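Local coordinates for protein esterase (PDB 4WY5) that probably hydrolyses carboxylic esters, as a fungal carboxylesterase with an alpha/beta hydrolase fold, at residues 53-58 and 94-99; 138-141 and 147-150; 256-259 and 264-267. One frame throughout, in Å; residues are numbered along the deposited sequence.

Contact 1: 53-58 and 94-99; sequences EEDKVV and GSKYTH
Lys-96 holds two carboxylates together by its ammonium group. NZ gives one hydrogen bond to Glu-53 OE1 at 3.0 Å and another to Asp-55 OD2, also at 3.0 Å, and both are salt bridges. The two acids use their oxygens differently: OE1 of Glu-53 is met nearly along the axis of its C-O bond, whereas OD2 of Asp-55 is approached on the syn side, 20° out of the carboxylate plane. Lys-96 is extended beyond CG, its amine well forward of the loop, although CG itself lies between the backbone N and the carbonyl carbon (chi1 71°). There CG rides over the centre of one face of the Tyr-97 ring, 4.0 Å above its plane. The contact joins 52-60, the outermost strand at one end of the alpha/beta hydrolase sheet, to the loop leading from strand 80-86 into helix 100-110. Glu-53 and Asp-55, two apart on the strand, both direct their side chains to the loop. Each acid has a further partner: Glu-53 OE2 forms a salt bridge with Arg-104 on helix 100-110, and Asp-55 OD1 is hydrogen-bonded to Thr-68 OG1 on neighbouring strand 63-71.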
loop_
_atom_site.group_PDB
_atom_site.type_symbol
_atom_site.label_atom_id
_atom_site.label_comp_id
_atom_site.label_asym_id
_atom_site.label_seq_id
_atom_site.Cartn_x
_atom_site.Cartn_y
_atom_site.Cartn_z
ATOM N N GLU A 53 -3.481 21.121 -21.257
ATOM C CA GLU A 53 -4.898 20.911 -20.919
ATOM C C GLU A 53 -5.838 21.391 -22.044
ATOM O O GLU A 53 -5.540 22.357 -22.739
ATOM C CB GLU A 53 -5.228 21.636 -19.596
ATOM C CG GLU A 53 -6.717 21.712 -19.255
ATOM C CD GLU A 53 -7.007 22.426 -17.934
ATOM O OE1 GLU A 53 -7.982 23.219 -17.890
ATOM O OE2 GLU A 53 -6.275 22.196 -16.940
ATOM N N GLU A 54 -6.960 20.700 -22.237
ATOM C CA GLU A 54 -7.905 21.039 -23.306
ATOM C C GLU A 54 -9.339 20.631 -22.958
ATOM O O GLU A 54 -9.550 19.512 -22.511
ATOM C CB GLU A 54 -7.462 20.362 -24.607
ATOM C CG GLU A 54 -8.458 20.437 -25.736
ATOM C CD GLU A 54 -7.974 19.721 -26.983
ATOM O OE1 GLU A 54 -7.037 18.890 -26.894
ATOM O OE2 GLU A 54 -8.549 19.979 -28.058
ATOM N N ASP A 55 -10.313 21.524 -23.161
ATOM C CA ASP A 55 -11.728 21.217 -22.882
ATOM C C ASP A 55 -12.545 20.973 -24.170
ATOM O O ASP A 55 -12.366 21.671 -25.164
ATOM C CB ASP A 55 -12.381 22.341 -22.056
ATOM C CG ASP A 55 -11.938 22.334 -20.582
ATOM O OD1 ASP A 55 -11.264 21.372 -20.162
ATOM O OD2 ASP A 55 -12.278 23.278 -19.831
ATOM N N LYS A 56 -13.447 19.988 -24.133
ATOM C CA LYS A 56 -14.244 19.580 -25.295
ATOM C C LYS A 56 -15.700 19.257 -24.905
ATOM O O LYS A 56 -15.971 18.786 -23.792
ATOM C CB LYS A 56 -13.608 18.364 -25.979
ATOM C CG LYS A 56 -12.248 18.621 -26.627
ATOM C CD LYS A 56 -11.734 17.397 -27.388
ATOM C CE LYS A 56 -12.471 17.183 -28.698
ATOM N NZ LYS A 56 -12.229 18.303 -29.647
ATOM N N VAL A 57 -16.624 19.512 -25.831
ATOM C CA VAL A 57 -18.051 19.278 -25.628
ATOM C C VAL A 57 -18.590 18.376 -26.738
ATOM O O VAL A 57 -18.521 18.735 -27.910
ATOM C CB VAL A 57 -18.831 20.612 -25.615
ATOM C CG1 VAL A 57 -20.344 20.379 -25.502
ATOM C CG2 VAL A 57 -18.320 21.509 -24.495
ATOM N N VAL A 58 -19.117 17.205 -26.380
ATOM C CA VAL A 58 -19.391 16.161 -27.379
ATOM C C VAL A 58 -20.705 15.417 -27.177
ATOM O O VAL A 58 -21.371 15.576 -26.155
ATOM C CB VAL A 58 -18.267 15.087 -27.401
ATOM C CG1 VAL A 58 -16.924 15.700 -27.752
ATOM C CG2 VAL A 58 -18.200 14.367 -26.061
ATOM N N GLY A 94 -17.483 19.444 -6.424
ATOM C CA GLY A 94 -16.325 18.977 -7.153
ATOM C C GLY A 94 -16.258 19.455 -8.587
ATOM O O GLY A 94 -17.281 19.651 -9.228
ATOM N N SER A 95 -15.037 19.635 -9.082
ATOM C CA SER A 95 -14.792 20.081 -10.453
ATOM C C SER A 95 -13.315 19.886 -10.740
ATOM O O SER A 95 -12.573 19.388 -9.895
ATOM C CB SER A 95 -15.174 21.546 -10.651
ATOM O OG SER A 95 -14.331 22.373 -9.867
ATOM N N LYS A 96 -12.865 20.340 -11.897
ATOM C CA LYS A 96 -11.462 20.182 -12.245
ATOM C C LYS A 96 -10.568 21.105 -11.420
ATOM O O LYS A 96 -9.364 20.861 -11.305
ATOM C CB LYS A 96 -11.255 20.451 -13.744
ATOM C CG LYS A 96 -11.410 21.916 -14.139
ATOM C CD LYS A 96 -11.059 22.157 -15.603
ATOM C CE LYS A 96 -11.387 23.591 -16.021
ATOM N NZ LYS A 96 -10.789 23.966 -17.344
ATOM N N TYR A 97 -11.153 22.112 -10.774
ATOM C CA TYR A 97 -10.349 23.020 -9.960
ATOM C C TYR A 97 -10.108 22.462 -8.575
ATOM O O TYR A 97 -9.035 22.662 -8.024
ATOM C CB TYR A 97 -11.013 24.399 -9.855
ATOM C CG TYR A 97 -11.233 25.059 -11.193
ATOM C CD1 TYR A 97 -10.163 25.629 -11.893
ATOM C CD2 TYR A 97 -12.496 25.090 -11.776
ATOM C CE1 TYR A 97 -10.351 26.229 -13.130
ATOM C CE2 TYR A 97 -12.694 25.679 -13.018
ATOM C CZ TYR A 97 -11.617 26.248 -13.687
ATOM O OH TYR A 97 -11.801 26.838 -14.914
ATOM N N THR A 98 -11.088 21.744 -8.023
ATOM C CA THR A 98 -10.951 21.178 -6.680
ATOM C C THR A 98 -9.974 19.990 -6.660
ATOM O O THR A 98 -9.302 19.756 -5.656
ATOM C CB THR A 98 -12.325 20.738 -6.090
ATOM O OG1 THR A 98 -12.913 19.722 -6.911
ATOM C CG2 THR A 98 -13.296 21.923 -6.004
ATOM N N HIS A 99 -9.877 19.256 -7.770
ATOM C CA HIS A 99 -9.060 18.043 -7.802
ATOM C C HIS A 99 -7.780 18.209 -8.630
ATOM O O HIS A 99 -7.186 17.221 -9.088
ATOM C CB HIS A 99 -9.885 16.865 -8.335
ATOM C CG HIS A 99 -10.847 16.307 -7.332
ATOM N ND1 HIS A 99 -11.951 17.006 -6.891
ATOM C CD2 HIS A 99 -10.857 15.122 -6.667
ATOM C CE1 HIS A 99 -12.604 16.275 -6.000
ATOM N NE2 HIS A 99 -11.963 15.128 -5.848
#

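Contact 2: 138-141 and 147-150; sequences ILWV and SLNI
The indole of Trp-140, on helix 129-143 of the alpha/beta hydrolase fold, meets Leu-148 with the outer corner of its six-membered ring. CD1 of Leu-148 stands 3.6 Å from CZ3 of Trp-140 and comes in obliquely, while CD2 of the same leucine is 4.2 Å from Trp-140 CH2. Val-58, on strand 52-60, lies on the other side of the indole plane, near NE1 and so toward a different part of the ring system. Helix 129-143 lies against the central sheet, and the short helix 145-148 follows it and leads the chain on toward strand 150-151; the contact closes this local turn with apolar side chains. The indole reaches across because CG of Trp-140 is anti to the backbone N (chi1 -178°), with the ring turned nearly perpendicular to the CA-CB-CG plane. Deeper in, Val-141 and Ile-150 are both buried and also touch strand 113-117, through Val-115 and Val-113 respectively. The positive phi of Asn-149 turns the chain out of the short helix, and Ile-150 then follows Leu-148 onto the same contact. Ile-150 carries CG1 between its backbone N and carbonyl carbon (chi1 61°). Its chain crosses that of Val-141 at about a right angle, and the meeting comes down to two methyl groups, Ile-150 CD1 and Val-141 CG1, 3.5 Å apart.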
loop_
_atom_site.group_PDB
_atom_site.type_symbol
_atom_site.label_atom_id
_atom_site.label_comp_id
_atom_site.label_asym_id
_atom_site.label_seq_id
_atom_site.Cartn_x
_atom_site.Cartn_y
_atom_site.Cartn_z
ATOM N N ILE A 138 -16.836 6.755 -21.992
ATOM C CA ILE A 138 -15.935 5.649 -22.319
ATOM C C ILE A 138 -16.108 5.219 -23.785
ATOM O O ILE A 138 -15.122 4.957 -24.478
ATOM C CB ILE A 138 -16.160 4.436 -21.381
ATOM C CG1 ILE A 138 -15.666 4.766 -19.965
ATOM C CG2 ILE A 138 -15.441 3.204 -21.910
ATOM C CD1 ILE A 138 -15.888 3.651 -18.916
ATOM N N LEU A 139 -17.358 5.176 -24.250
ATOM C CA LEU A 139 -17.642 4.833 -25.644
ATOM C C LEU A 139 -17.043 5.845 -26.599
ATOM O O LEU A 139 -16.570 5.486 -27.671
ATOM C CB LEU A 139 -19.150 4.721 -25.894
ATOM C CG LEU A 139 -19.756 3.402 -25.390
ATOM C CD1 LEU A 139 -21.278 3.350 -25.536
ATOM C CD2 LEU A 139 -19.095 2.203 -26.080
ATOM N N TRP A 140 -17.049 7.107 -26.199
ATOM C CA TRP A 140 -16.535 8.163 -27.048
ATOM C C TRP A 140 -15.019 8.097 -27.205
ATOM O O TRP A 140 -14.481 8.278 -28.303
ATOM C CB TRP A 140 -16.942 9.516 -26.484
ATOM C CG TRP A 140 -16.491 10.638 -27.335
ATOM C CD1 TRP A 140 -17.160 11.182 -28.387
ATOM C CD2 TRP A 140 -15.248 11.355 -27.229
ATOM N NE1 TRP A 140 -16.416 12.196 -28.943
ATOM C CE2 TRP A 140 -15.238 12.323 -28.252
ATOM C CE3 TRP A 140 -14.156 11.281 -26.362
ATOM C CZ2 TRP A 140 -14.171 13.215 -28.435
ATOM C CZ3 TRP A 140 -13.089 12.166 -26.550
ATOM C CH2 TRP A 140 -13.109 13.118 -27.577
ATOM N N VAL A 141 -14.335 7.821 -26.101
ATOM C CA VAL A 141 -12.887 7.698 -26.099
ATOM C C VAL A 141 -12.412 6.561 -26.999
ATOM O O VAL A 141 -11.403 6.691 -27.687
ATOM C CB VAL A 141 -12.362 7.464 -24.667
ATOM C CG1 VAL A 141 -10.971 6.864 -24.695
ATOM C CG2 VAL A 141 -12.377 8.769 -23.888
ATOM N N SER A 147 -7.677 10.516 -32.908
ATOM C CA SER A 147 -7.655 11.971 -32.806
ATOM C C SER A 147 -7.178 12.416 -31.421
ATOM O O SER A 147 -6.813 13.571 -31.236
ATOM C CB SER A 147 -9.032 12.562 -33.128
ATOM O OG SER A 147 -9.918 12.511 -32.021
ATOM N N LEU A 148 -7.203 11.500 -30.449
ATOM C CA LEU A 148 -6.689 11.766 -29.100
ATOM C C LEU A 148 -5.253 11.257 -28.917
ATOM O O LEU A 148 -4.632 11.500 -27.879
ATOM C CB LEU A 148 -7.594 11.129 -28.040
ATOM C CG LEU A 148 -9.002 11.712 -27.855
ATOM C CD1 LEU A 148 -9.941 10.658 -27.299
ATOM C CD2 LEU A 148 -8.973 12.930 -26.926
ATOM N N ASN A 149 -4.757 10.514 -29.902
ATOM C CA ASN A 149 -3.425 9.907 -29.846
ATOM C C ASN A 149 -3.237 8.994 -28.612
ATOM O O ASN A 149 -2.255 9.123 -27.874
ATOM C CB ASN A 149 -2.345 10.995 -29.879
ATOM C CG ASN A 149 -1.525 10.964 -31.162
ATOM O OD1 ASN A 149 -1.771 10.137 -32.047
ATOM N ND2 ASN A 149 -0.548 11.872 -31.276
ATOM N N ILE A 150 -4.163 8.057 -28.422
ATOM C CA ILE A 150 -4.101 7.098 -27.320
ATOM C C ILE A 150 -4.297 5.663 -27.791
ATOM O O ILE A 150 -4.905 5.424 -28.842
ATOM C CB ILE A 150 -5.188 7.361 -26.246
ATOM C CG1 ILE A 150 -6.581 7.236 -26.857
ATOM C CG2 ILE A 150 -5.000 8.713 -25.563
ATOM C CD1 ILE A 150 -7.634 6.951 -25.829
#

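Contact 3: 256-259 and 264-267; sequences LFTA and LRDE
Within the beta-alpha-beta unit formed by strand 254-259, helix 265-277 and strand 282-287, Thr-258 and Ala-259 at the end of the first strand meet Arg-265 at the start of the helix. CG of Arg-265 packs 3.6 Å from the Thr-258 methyl CG2. The same CG is 3.3 Å from the carbonyl O of Ala-259, and Arg-265 CD follows at 3.4 Å from that oxygen, which therefore lies alongside the aliphatic part of the arginine. Thr-258 OG1 is 3.2 Å from Arg-265 O, a weak hydrogen bond at most and not a settled one, because the hydroxyl proton has a second acceptor within reach. The turn between the two elements contains Asp-262, whose geometry suits the acid of a Ser-His-Asp triad with Ser-161 and His-292; Asp-262 OD1 accepts a hydrogen bond from Leu-264 N. Beyond CG the arginine's bend at chi3 (81°) lays NE beside the carboxylate of Asp-266. Arg-265 NE there forms a salt bridge with Asp-266 OD1 at 3.0 Å, with an N-H...O angle of 162°. The aspartate oxygen sits at the guanidinium edge, close to its plane, and is approached on its syn side, 27° out of the carboxylate plane. NH1 of Arg-265 donates to the carbonyl O of Glu-260, a second hold on the guanidinium, and Asp-266 OD2 accepts from the backbone N of Ser-202 on helix 201-206.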
loop_
_atom_site.group_PDB
_atom_site.type_symbol
_atom_site.label_atom_id
_atom_site.label_comp_id
_atom_site.label_asym_id
_atom_site.label_seq_id
_atom_site.Cartn_x
_atom_site.Cartn_y
_atom_site.Cartn_z
ATOM N N LEU A 256 -7.749 -1.234 -4.130
ATOM C CA LEU A 256 -8.627 -0.502 -3.210
ATOM C C LEU A 256 -7.882 0.074 -2.000
ATOM O O LEU A 256 -7.083 -0.614 -1.369
ATOM C CB LEU A 256 -9.770 -1.405 -2.753
ATOM C CG LEU A 256 -10.941 -0.798 -1.983
ATOM C CD1 LEU A 256 -12.150 -1.667 -2.208
ATOM C CD2 LEU A 256 -10.663 -0.754 -0.490
ATOM N N PHE A 257 -8.125 1.358 -1.718
ATOM C CA PHE A 257 -7.572 2.026 -0.532
ATOM C C PHE A 257 -8.687 2.328 0.440
ATOM O O PHE A 257 -9.783 2.746 0.029
ATOM C CB PHE A 257 -6.863 3.337 -0.866
ATOM C CG PHE A 257 -5.634 3.180 -1.741
ATOM C CD1 PHE A 257 -4.366 3.066 -1.168
ATOM C CD2 PHE A 257 -5.751 3.149 -3.122
ATOM C CE1 PHE A 257 -3.232 2.935 -1.958
ATOM C CE2 PHE A 257 -4.619 3.020 -3.927
ATOM C CZ PHE A 257 -3.355 2.910 -3.344
ATOM N N THR A 258 -8.385 2.148 1.724
ATOM C CA THR A 258 -9.306 2.472 2.797
ATOM C C THR A 258 -8.572 3.389 3.794
ATOM O O THR A 258 -7.344 3.333 3.887
ATOM C CB THR A 258 -9.819 1.177 3.449
ATOM O OG1 THR A 258 -11.240 1.098 3.302
ATOM C CG2 THR A 258 -9.411 1.071 4.886
ATOM N N ALA A 259 -9.295 4.257 4.503
ATOM C CA ALA A 259 -8.651 5.140 5.483
ATOM C C ALA A 259 -8.947 4.699 6.925
ATOM O O ALA A 259 -10.083 4.351 7.241
ATOM C CB ALA A 259 -9.097 6.590 5.269
ATOM N N LEU A 264 -16.607 5.170 6.553
ATOM C CA LEU A 264 -16.769 4.262 5.404
ATOM C C LEU A 264 -15.713 3.144 5.339
ATOM O O LEU A 264 -15.694 2.354 4.384
ATOM C CB LEU A 264 -16.720 5.057 4.093
ATOM C CG LEU A 264 -17.731 6.195 3.869
ATOM C CD1 LEU A 264 -17.449 6.903 2.542
ATOM C CD2 LEU A 264 -19.162 5.656 3.895
ATOM N N ARG A 265 -14.858 3.061 6.357
ATOM C CA ARG A 265 -13.706 2.156 6.307
ATOM C C ARG A 265 -14.071 0.687 6.122
ATOM O O ARG A 265 -13.620 0.033 5.165
ATOM C CB ARG A 265 -12.881 2.307 7.587
ATOM C CG ARG A 265 -11.629 1.467 7.647
ATOM C CD ARG A 265 -10.965 1.621 9.007
ATOM N NE ARG A 265 -11.587 0.771 10.017
ATOM C CZ ARG A 265 -11.360 0.875 11.327
ATOM N NH1 ARG A 265 -10.537 1.808 11.789
ATOM N NH2 ARG A 265 -11.958 0.045 12.175
ATOM N N ASP A 266 -14.924 0.195 7.017
ATOM C CA ASP A 266 -15.199 -1.227 7.116
ATOM C C ASP A 266 -16.056 -1.709 5.947
ATOM O O ASP A 266 -15.942 -2.854 5.516
ATOM C CB ASP A 266 -15.921 -1.548 8.443
ATOM C CG ASP A 266 -15.055 -1.313 9.678
ATOM O OD1 ASP A 266 -13.841 -1.072 9.536
ATOM O OD2 ASP A 266 -15.598 -1.380 10.808
ATOM N N GLU A 267 -16.929 -0.843 5.438
ATOM C CA GLU A 267 -17.755 -1.241 4.306
ATOM C C GLU A 267 -16.913 -1.243 3.040
ATOM O O GLU A 267 -17.176 -2.013 2.105
ATOM C CB GLU A 267 -18.977 -0.328 4.163
ATOM C CG GLU A 267 -18.713 1.054 3.592
ATOM C CD GLU A 267 -19.918 1.965 3.787
ATOM O OE1 GLU A 267 -20.298 2.163 4.962
ATOM O OE2 GLU A 267 -20.494 2.467 2.780
#

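Contacts 1 and 3 reach the same sheet at different places, one as a charged surface contact at its end strand, the other as a buried turn next to the probable active site; contact 2 is apolar and lies between helix 129-143 and the chain just after it. Contacts 1 and 2 are neighbours, with centres 16 Å apart, and they touch where Lys-56 CE lies 4.3 Å from Trp-140 CH2. Contact 3 stands apart, its centre 27 Å from that of contact 1 and 32 Å from that of contact 2, across the centre of the chain from both. It borders the probable catalytic triad, whose residues Ala-259 touches. Contact 1 has its own tie to that region through His-99, whose NE2 is hydrogen-bonded to Asp-160, the neighbour of the likely nucleophile Ser-161.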